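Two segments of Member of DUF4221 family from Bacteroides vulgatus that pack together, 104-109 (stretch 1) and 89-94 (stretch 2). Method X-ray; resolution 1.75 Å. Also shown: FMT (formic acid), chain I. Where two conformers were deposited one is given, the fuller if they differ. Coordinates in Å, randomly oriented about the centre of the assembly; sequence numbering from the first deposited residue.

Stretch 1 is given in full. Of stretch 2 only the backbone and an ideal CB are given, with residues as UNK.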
# COMPACT_ATOMS: atom_id res chain seq x y z
N SER A 104 1.49 15.02 10.47
CA SER A 104 1.78 16.44 10.18
C SER A 104 1.32 16.82 8.77
O SER A 104 1.36 15.99 7.86
CB SER A 104 3.26 16.77 10.31
OG SER A 104 3.80 16.47 11.59
N SER A 105 0.86 18.05 8.59
CA SER A 105 0.61 18.59 7.27
C SER A 105 1.72 19.54 6.91
O SER A 105 2.24 20.27 7.76
CB SER A 105 -0.75 19.27 7.18
OG SER A 105 -0.85 20.25 8.19
N ILE A 106 2.15 19.46 5.66
CA ILE A 106 3.21 20.33 5.14
C ILE A 106 2.80 20.93 3.82
O ILE A 106 1.90 20.43 3.14
CB ILE A 106 4.57 19.59 4.99
CG1 ILE A 106 4.52 18.48 3.95
CG2 ILE A 106 5.01 18.99 6.31
CD1 ILE A 106 5.89 17.86 3.66
N ASN A 107 3.45 22.05 3.46
CA ASN A 107 3.27 22.60 2.10
C ASN A 107 4.38 22.14 1.13
O ASN A 107 5.23 21.32 1.50
CB ASN A 107 3.13 24.13 2.14
CG ASN A 107 4.38 24.84 2.61
OD1 ASN A 107 5.47 24.29 2.55
ND2 ASN A 107 4.22 26.09 3.08
N SER A 108 4.37 22.68 -0.10
CA SER A 108 5.29 22.24 -1.15
C SER A 108 6.72 22.67 -0.87
O SER A 108 7.63 22.23 -1.55
CB SER A 108 4.84 22.79 -2.51
OG SER A 108 4.78 24.21 -2.51
N GLN A 109 6.91 23.55 0.11
CA GLN A 109 8.23 23.99 0.53
C GLN A 109 8.71 23.21 1.75
O GLN A 109 9.77 23.52 2.34
CB GLN A 109 8.21 25.51 0.78
CG GLN A 109 7.91 26.35 -0.47
CD GLN A 109 6.42 26.39 -0.86
OE1 GLN A 109 5.54 26.67 -0.04
NE2 GLN A 109 6.14 26.11 -2.14
N UNK A 89 -2.89 16.95 -3.71
CA UNK A 89 -1.75 17.26 -4.58
C UNK A 89 -0.58 17.70 -3.73
O UNK A 89 -0.58 17.50 -2.52
CB UNK A 89 -2.11 18.34 -5.60
N UNK A 90 0.44 18.29 -4.35
CA UNK A 90 1.69 18.59 -3.63
C UNK A 90 1.62 19.86 -2.81
O UNK A 90 2.54 20.16 -2.07
CB UNK A 90 2.85 18.70 -4.62
N UNK A 91 0.51 20.60 -2.90
CA UNK A 91 0.39 21.85 -2.14
C UNK A 91 0.04 21.64 -0.68
O UNK A 91 0.25 22.53 0.16
CB UNK A 91 -0.67 22.75 -2.78
N UNK A 92 -0.50 20.46 -0.38
CA UNK A 92 -0.89 20.08 0.97
C UNK A 92 -0.72 18.59 1.08
O UNK A 92 -1.45 17.81 0.45
CB UNK A 92 -2.32 20.50 1.29
N UNK A 93 0.31 18.24 1.83
CA UNK A 93 0.78 16.86 1.96
C UNK A 93 0.66 16.46 3.43
O UNK A 93 1.02 17.23 4.31
CB UNK A 93 2.22 16.71 1.46
N UNK A 94 0.17 15.25 3.66
CA UNK A 94 0.09 14.70 5.00
C UNK A 94 1.22 13.68 5.18
O UNK A 94 1.48 12.87 4.29
CB UNK A 94 -1.28 14.06 5.25
C FMT I . 0.76 26.94 3.72
O1 FMT I . -0.03 26.42 2.92
O2 FMT I . 1.84 27.40 3.37

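The two stretches run antiparallel, and the pairing is made by backbone atoms, so any residue with a free amide could serve it. Ile-106 N donates to the carbonyl O of position 93 at 2.8 Å, and the N of position 93 donates to Ile-106 O at 3.0 Å. Both bonds are nearly straight.

Position 89 opens a type I turn that ends at position 92. Its ideal CB has nothing of stretch 1 within 5.5 Å. The contact therefore sets no demand, but the turn does: a short acceptor such as Asp, Asn, Ser or Thr could take a backbone amide. The residue is Asp-89. Its OD1 accepts from the N of position 91 at 3.0 Å, which helps hold the turn.

Position 90 has phi/psi of -81/-5, ordinary for a turn. CA-to-CB points sideways, and the ideal CB lies 5.0 Å from Ser-108 CB. A small residue would suit, polar or not; the view does not choose among Ser, Ala or Asp. It is Ser-90. Its OG is hydrogen-bonded elsewhere in the structure, while its backbone O lies 3.5 Å from Ser-108 CB.

Position 91, at -80/-19, is also in the turn. CA-to-CB points away, and a short side chain would miss stretch 1. A long, flexible polar one, such as Gln, Glu, Lys or Arg, could bend back towards the hydroxyl of Ser-108. Gln-91 does so, with chi1 and chi2 both m. Its OE1 comes to 3.5 Å from Ser-108 OG and accepts from two waters. One of these also accepts from Ser-108 N at 3.0 Å and donates to Gln-91 O at 2.9 Å; the other accepts from Gln-109 NE2 at 3.0 Å. The waters thus bridge the stretches where the strand pairing has given out.

Position 92 has extended angles, -150/108. CA-to-CB points away, and the ideal CB is 4.6 Å from Ile-106 O. Only a side chain with reach could come back to Ser-105, which offers a CB and a hydroxyl. An aromatic residue or a long polar one would fit. Tyr-92, with chi1 t, brings CE1 to 3.6 Å from Ser-105 CB, an oblique contact. Its OH and Ser-105 OG share a water, at 2.6 and 2.7 Å respectively.

Position 93 forms the hydrogen-bonded pair with Ile-106, and the two side chains lie on the same face of the sheet. The ideal CB is 3.8 Å from Ile-106 CG1, an apolar neighbour. Val, Ile or Leu would suit, and beta-branched residues favour a strand. Ile-93 is found, with its CB against Ile-106 CG1 at 3.8 Å.

Position 94 pairs with Ser-105, without hydrogen bonds between the two. Its CA makes a CA-H...O contact with Ser-104 O at 3.4 Å. The side chain shares a face with that of Ser-105, whose CB is within reach of a medium apolar group: Leu, Ile, Val or Met. It is Leu-94, and its CD2 reaches Ser-105 CB at 3.8 Å.

Stretch 2 89-94: DSQYIL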
# COMPACT_ATOMS: atom_id res chain seq x y z
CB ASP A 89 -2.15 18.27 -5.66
CG ASP A 89 -2.62 19.61 -5.09
OD1 ASP A 89 -2.25 20.01 -3.99
OD2 ASP A 89 -3.40 20.29 -5.79
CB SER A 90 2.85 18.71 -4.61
OG SER A 90 2.72 19.84 -5.45
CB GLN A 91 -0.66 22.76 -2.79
CG GLN A 91 -0.32 23.16 -4.22
CD GLN A 91 1.07 23.76 -4.37
OE1 GLN A 91 1.46 24.65 -3.62
NE2 GLN A 91 1.83 23.26 -5.33
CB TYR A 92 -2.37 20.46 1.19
CG TYR A 92 -2.89 20.16 2.61
CD1 TYR A 92 -2.65 21.03 3.66
CD2 TYR A 92 -3.64 19.02 2.86
CE1 TYR A 92 -3.16 20.79 4.95
CE2 TYR A 92 -4.14 18.75 4.15
CZ TYR A 92 -3.90 19.64 5.17
OH TYR A 92 -4.42 19.38 6.42
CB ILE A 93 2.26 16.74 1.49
CG1 ILE A 93 2.35 16.87 -0.03
CG2 ILE A 93 2.90 15.37 1.97
CD1 ILE A 93 3.79 17.25 -0.55
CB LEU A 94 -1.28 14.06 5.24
CG LEU A 94 -2.41 15.09 5.47
CD1 LEU A 94 -3.78 14.41 5.41
CD2 LEU A 94 -2.18 15.79 6.81
O HOH W 1 2.05 24.47 -0.90
O HOH W 2 3.55 26.30 -3.67
O HOH W 3 -3.51 20.77 8.43
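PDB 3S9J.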